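PDB 3OTN: SusD superfamily protein from Parabacteroides distasonis, which probably binds carbohydrate nutrients at the outer membrane. Local coordinates for residues 176-180 / 223-229; 183-189 / 249-253. All blocks are in the same frame, centred on the assembly; numbering follows the deposited sequence.

Contact 1 of 2, residues 176-180 / 223-229; sequences LAFSD and VIKSNEY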
loop_
_atom_site.group_PDB
_atom_site.type_symbol
_atom_site.label_atom_id
_atom_site.label_comp_id
_atom_site.label_asym_id
_atom_site.label_seq_id
_atom_site.Cartn_x
_atom_site.Cartn_y
_atom_site.Cartn_z
ATOM N N LEU A 176 1.981 -13.876 -19.511
ATOM C CA LEU A 176 2.873 -13.403 -18.437
ATOM C C LEU A 176 3.449 -14.501 -17.575
ATOM O O LEU A 176 2.704 -15.382 -17.150
ATOM C CB LEU A 176 2.124 -12.472 -17.448
ATOM C CG LEU A 176 1.975 -10.988 -17.629
ATOM C CD1 LEU A 176 1.125 -10.449 -16.425
ATOM C CD2 LEU A 176 3.349 -10.344 -17.694
ATOM N N ALA A 177 4.740 -14.396 -17.227
ATOM C CA ALA A 177 5.375 -15.340 -16.304
ATOM C C ALA A 177 4.674 -15.284 -14.960
ATOM O O ALA A 177 4.198 -14.206 -14.585
ATOM C CB ALA A 177 6.864 -14.983 -16.112
ATOM N N PHE A 178 4.620 -16.393 -14.206
ATOM C CA PHE A 178 3.914 -16.350 -12.913
ATOM C C PHE A 178 4.619 -15.508 -11.860
ATOM O O PHE A 178 3.964 -14.837 -11.064
ATOM C CB PHE A 178 3.561 -17.739 -12.333
ATOM C CG PHE A 178 2.392 -17.690 -11.350
ATOM C CD1 PHE A 178 2.587 -17.328 -10.011
ATOM C CD2 PHE A 178 1.081 -17.950 -11.792
ATOM C CE1 PHE A 178 1.512 -17.248 -9.125
ATOM C CE2 PHE A 178 0.001 -17.863 -10.913
ATOM C CZ PHE A 178 0.223 -17.506 -9.580
ATOM N N SER A 179 5.952 -15.557 -11.832
ATOM C CA SER A 179 6.729 -14.784 -10.886
ATOM C C SER A 179 7.875 -14.096 -11.611
ATOM O O SER A 179 8.228 -14.483 -12.725
ATOM C CB SER A 179 7.256 -15.672 -9.768
ATOM O OG SER A 179 8.150 -16.651 -10.271
ATOM N N ASP A 180 8.399 -13.041 -10.998
ATOM C CA ASP A 180 9.566 -12.336 -11.513
ATOM C C ASP A 180 10.331 -11.731 -10.361
ATOM O O ASP A 180 9.751 -10.969 -9.554
ATOM C CB ASP A 180 9.123 -11.262 -12.508
ATOM C CG ASP A 180 10.282 -10.614 -13.226
ATOM O OD1 ASP A 180 10.961 -9.753 -12.646
ATOM O OD2 ASP A 180 10.486 -10.886 -14.407
ATOM N N VAL A 223 -2.300 -18.155 -6.177
ATOM C CA VAL A 223 -0.968 -17.712 -5.747
ATOM C C VAL A 223 -0.353 -18.699 -4.736
ATOM O O VAL A 223 0.830 -19.015 -4.821
ATOM C CB VAL A 223 -0.977 -16.261 -5.158
ATOM C CG1 VAL A 223 0.433 -15.848 -4.667
ATOM C CG2 VAL A 223 -1.464 -15.249 -6.209
ATOM N N ILE A 224 -1.154 -19.148 -3.782
ATOM C CA ILE A 224 -0.726 -20.160 -2.798
ATOM C C ILE A 224 -0.288 -21.449 -3.506
ATOM O O ILE A 224 0.814 -21.944 -3.281
ATOM C CB ILE A 224 -1.845 -20.470 -1.766
ATOM C CG1 ILE A 224 -2.130 -19.243 -0.904
ATOM C CG2 ILE A 224 -1.467 -21.673 -0.847
ATOM C CD1 ILE A 224 -3.410 -19.376 -0.016
ATOM N N LYS A 225 -1.150 -21.974 -4.372
ATOM C CA LYS A 225 -0.886 -23.252 -5.072
ATOM C C LYS A 225 0.281 -23.191 -6.047
ATOM O O LYS A 225 0.857 -24.215 -6.360
ATOM C CB LYS A 225 -2.128 -23.736 -5.836
ATOM C CG LYS A 225 -3.327 -24.178 -4.951
ATOM C CD LYS A 225 -2.984 -25.259 -3.949
ATOM C CE LYS A 225 -4.247 -25.756 -3.238
ATOM N NZ LYS A 225 -3.895 -26.569 -2.047
ATOM N N SER A 226 0.625 -21.999 -6.518
ATOM C CA SER A 226 1.774 -21.819 -7.399
ATOM C C SER A 226 3.114 -22.216 -6.785
ATOM O O SER A 226 4.010 -22.575 -7.525
ATOM C CB SER A 226 1.872 -20.370 -7.886
ATOM O OG SER A 226 2.435 -19.521 -6.887
ATOM N N ASN A 227 3.266 -22.144 -5.455
ATOM C CA ASN A 227 4.556 -22.453 -4.793
ATOM C C ASN A 227 5.707 -21.543 -5.245
ATOM O O ASN A 227 6.848 -21.886 -5.072
ATOM C CB ASN A 227 5.004 -23.929 -5.004
ATOM C CG ASN A 227 4.015 -24.935 -4.492
ATOM O OD1 ASN A 227 3.516 -24.821 -3.379
ATOM N ND2 ASN A 227 3.761 -25.972 -5.290
ATOM N N GLU A 228 5.401 -20.378 -5.791
ATOM C CA GLU A 228 6.401 -19.419 -6.235
ATOM C C GLU A 228 6.764 -18.406 -5.156
ATOM O O GLU A 228 7.628 -17.577 -5.399
ATOM C CB GLU A 228 5.839 -18.611 -7.389
ATOM C CG GLU A 228 5.380 -19.463 -8.550
ATOM C CD GLU A 228 6.401 -19.621 -9.632
ATOM O OE1 GLU A 228 7.583 -19.307 -9.404
ATOM O OE2 GLU A 228 5.996 -20.071 -10.722
ATOM N N TYR A 229 6.032 -18.402 -4.035
ATOM C CA TYR A 229 6.269 -17.462 -2.925
ATOM C C TYR A 229 6.269 -18.272 -1.629
ATOM O O TYR A 229 5.574 -19.292 -1.516
ATOM C CB TYR A 229 5.198 -16.357 -2.866
ATOM C CG TYR A 229 5.045 -15.613 -4.184
ATOM C CD1 TYR A 229 5.952 -14.646 -4.554
ATOM C CD2 TYR A 229 4.049 -15.964 -5.101
ATOM C CE1 TYR A 229 5.877 -13.994 -5.786
ATOM C CE2 TYR A 229 3.939 -15.310 -6.335
ATOM C CZ TYR A 229 4.857 -14.328 -6.671
ATOM O OH TYR A 229 4.770 -13.654 -7.857
HETATM O O HOH W 1 6.690 -11.833 -8.609
#
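Phe178 reaches across from the loop 176-180 to the end of helix 210-225 and the turn that follows it. Its CB lies 3.7 Å from Glu228 OE2, and the ring runs on from there with CG anti to the backbone N (chi1 -157°). CD1 meets Glu228 CG and Ser226 CB, while CE1 lies 3.3 Å from Ser226 OG. CZ, at the tip, comes to 4.0 Å from Val223 CA. Ser226 CB sits over one ring face as a CH-pi contact, 3.8 Å from the centroid, and Tyr229 CE2 stands at the ring edge. The Glu228 carboxylate lies nearly parallel to the ring plane (6° apart). Ser179 OG donates to Glu228 OE1 (2.9 Å), coming from above the carboxylate plane. With an alanine at Glu228, Ser179 OG would probably lose this acceptor and Phe178 the cover over CB and CD1. Ser226 OG donates to Val223 O (2.7 Å) and accepts from Glu228 N, an ST turn where helix 210-225 runs out. Phe178 also packs on Met187 of helix 187-202, while Val223 and Tyr229 rest on Tyr360 of helix 360-375, placing the contact between these helices.

Contact 2 of 2, residues 183-189 / 249-253; sequences GRVSMGA and FIYQV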
loop_
_atom_site.group_PDB
_atom_site.type_symbol
_atom_site.label_atom_id
_atom_site.label_comp_id
_atom_site.label_asym_id
_atom_site.label_seq_id
_atom_site.Cartn_x
_atom_site.Cartn_y
_atom_site.Cartn_z
ATOM N N GLY A 183 11.511 -7.287 -10.576
ATOM C CA GLY A 183 10.641 -6.150 -10.362
ATOM C C GLY A 183 9.538 -6.024 -11.411
ATOM O O GLY A 183 8.670 -5.186 -11.250
ATOM N N ARG A 184 9.523 -6.871 -12.441
ATOM C CA ARG A 184 8.484 -6.728 -13.510
ATOM C C ARG A 184 7.150 -7.302 -13.018
ATOM O O ARG A 184 7.125 -8.094 -12.072
ATOM C CB ARG A 184 8.934 -7.418 -14.784
ATOM C CG ARG A 184 10.268 -6.833 -15.283
ATOM C CD ARG A 184 10.478 -7.074 -16.711
ATOM N NE ARG A 184 9.550 -6.305 -17.548
ATOM C CZ ARG A 184 9.712 -5.043 -17.954
ATOM N NH1 ARG A 184 10.765 -4.294 -17.601
ATOM N NH2 ARG A 184 8.802 -4.515 -18.764
ATOM N N VAL A 185 6.062 -6.823 -13.608
ATOM C CA VAL A 185 4.741 -7.395 -13.382
ATOM C C VAL A 185 4.764 -8.908 -13.748
ATOM O O VAL A 185 5.433 -9.311 -14.694
ATOM C CB VAL A 185 3.683 -6.636 -14.234
ATOM C CG1 VAL A 185 2.333 -7.316 -14.165
ATOM C CG2 VAL A 185 3.623 -5.164 -13.757
ATOM N N SER A 186 4.086 -9.732 -12.962
ATOM C CA SER A 186 4.020 -11.182 -13.161
ATOM C C SER A 186 2.571 -11.597 -12.970
ATOM O O SER A 186 1.767 -10.807 -12.496
ATOM C CB SER A 186 4.852 -11.886 -12.085
ATOM O OG SER A 186 4.359 -11.587 -10.773
HETATM N N MSE A 187 2.247 -12.845 -13.282
HETATM C CA MSE A 187 0.883 -13.318 -13.041
HETATM C C MSE A 187 0.571 -13.311 -11.553
HETATM O O MSE A 187 -0.572 -13.068 -11.159
HETATM C CB MSE A 187 0.666 -14.711 -13.620
HETATM C CG MSE A 187 -0.784 -15.081 -13.676
HETATM SE SE MSE A 187 -1.568 -14.013 -15.087
HETATM C CE MSE A 187 -0.841 -14.964 -16.607
ATOM N N GLY A 188 1.571 -13.542 -10.707
ATOM C CA GLY A 188 1.337 -13.435 -9.261
ATOM C C GLY A 188 0.854 -12.041 -8.838
ATOM O O GLY A 188 -0.023 -11.918 -7.996
ATOM N N ALA A 189 1.427 -10.996 -9.443
ATOM C CA ALA A 189 1.013 -9.634 -9.206
ATOM C C ALA A 189 -0.433 -9.418 -9.670
ATOM O O ALA A 189 -1.229 -8.806 -8.954
ATOM C CB ALA A 189 2.000 -8.605 -9.927
ATOM N N PHE A 249 7.797 -11.130 -1.614
ATOM C CA PHE A 249 7.475 -9.940 -2.389
ATOM C C PHE A 249 6.975 -10.292 -3.789
ATOM O O PHE A 249 7.639 -10.996 -4.549
ATOM C CB PHE A 249 8.623 -8.956 -2.445
ATOM C CG PHE A 249 9.116 -8.503 -1.078
ATOM C CD1 PHE A 249 8.232 -8.046 -0.107
ATOM C CD2 PHE A 249 10.473 -8.578 -0.767
ATOM C CE1 PHE A 249 8.696 -7.631 1.148
ATOM C CE2 PHE A 249 10.948 -8.165 0.450
ATOM C CZ PHE A 249 10.066 -7.685 1.423
ATOM N N ILE A 250 5.804 -9.752 -4.115
ATOM C CA ILE A 250 5.087 -10.033 -5.381
ATOM C C ILE A 250 5.186 -8.829 -6.311
ATOM O O ILE A 250 5.556 -8.972 -7.494
ATOM C CB ILE A 250 3.594 -10.398 -5.095
ATOM C CG1 ILE A 250 3.515 -11.672 -4.259
ATOM C CG2 ILE A 250 2.813 -10.644 -6.417
ATOM C CD1 ILE A 250 2.131 -11.928 -3.680
ATOM N N TYR A 251 4.882 -7.651 -5.789
ATOM C CA TYR A 251 5.090 -6.407 -6.545
ATOM C C TYR A 251 5.564 -5.287 -5.608
ATOM O O TYR A 251 5.005 -5.097 -4.538
ATOM C CB TYR A 251 3.791 -6.034 -7.298
ATOM C CG TYR A 251 4.070 -5.062 -8.391
ATOM C CD1 TYR A 251 4.709 -5.474 -9.555
ATOM C CD2 TYR A 251 3.760 -3.710 -8.244
ATOM C CE1 TYR A 251 5.024 -4.555 -10.572
ATOM C CE2 TYR A 251 4.062 -2.779 -9.255
ATOM C CZ TYR A 251 4.699 -3.195 -10.398
ATOM O OH TYR A 251 5.004 -2.282 -11.360
ATOM N N GLN A 252 6.573 -4.535 -6.029
ATOM C CA GLN A 252 7.171 -3.543 -5.184
ATOM C C GLN A 252 7.536 -2.297 -5.974
ATOM O O GLN A 252 7.811 -2.357 -7.163
ATOM C CB GLN A 252 8.484 -4.108 -4.593
ATOM C CG GLN A 252 8.337 -5.330 -3.689
ATOM C CD GLN A 252 9.546 -5.548 -2.832
ATOM O OE1 GLN A 252 10.604 -5.955 -3.332
ATOM N NE2 GLN A 252 9.411 -5.286 -1.520
ATOM N N VAL A 253 7.627 -1.183 -5.265
ATOM C CA VAL A 253 8.296 -0.007 -5.753
ATOM C C VAL A 253 9.806 -0.255 -5.657
ATOM O O VAL A 253 10.298 -0.713 -4.617
ATOM C CB VAL A 253 7.947 1.231 -4.959
ATOM C CG1 VAL A 253 8.650 2.410 -5.562
ATOM C CG2 VAL A 253 6.399 1.497 -4.993
HETATM O O HOH W 2 7.980 -5.536 -8.298
HETATM O O HOH W 3 5.443 -9.224 -10.130
#
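The capped N-terminus of helix 187-202 packs here against a classic beta bulge, in which Ile250 and Tyr251 both face Tyr358 of the neighbouring strand in a small antiparallel sheet. Ser186 is the N-cap: its OG accepts from Ala189 N at 3.3 Å. Against this first turn lies the CG2 branch of Ile250, set anti to the backbone N, which comes to 3.3 Å from Ala189 N and also touches Gly188 C, so that this methyl rests on the backbone of the turn. Ala189 CB meets both Ile250 CG2 and Tyr251 CB.

Tyr251 carries its ring out along the loop before the helix. Its CG is anti to the backbone N (chi1 -162°), and CE1 reaches Val185 CG2 at 3.5 Å, the two side chains crossing at a slant. Gly183 O lies near the same ring carbon. The phenol oxygen is bound by Asn30, and Phe120 of helix 108-133 stacks edge-to-face with the ring; Val185 and Ala189 pack on Phe120 as well. Arg184 turns away from the strand to a salt bridge with Glu117 and a hydrogen bond with Asn24.

No direct hydrogen bond joins the two segments, and water takes over that role. One water, between Gly183 O and Gln252 N, accepts from Gln252 N (2.9 Å), bridging loop and strand. A second lies in the plane of the Tyr251 ring, at its edge. This water is gripped by three groups: Arg184 O at 2.8 Å, Ser186 OG at 2.7 Å, and Ile250 O, likewise 2.7 Å from the water oxygen.

From the N terminus, the chain leaves helix 156-172 and enters the loop holding 176-180, then passes 183-189 into helix 187-202. Helix 210-225 follows, and its last turn and the residues after it, 223-229, return to 176-180, closing the first loop as contact 1. Farther on, strand 249-253 comes back to 183-189 and closes the second as contact 2. The segments alternate, so the two closures cross without nesting. Their centres lie 10 Å apart, and they touch directly through probable hydrogen bonds from Met187 N to Ala177 O and from Gly188 N to Phe178 O. Together they tie the start of helix 187-202 to the end of helix 210-225 and to the small sheet.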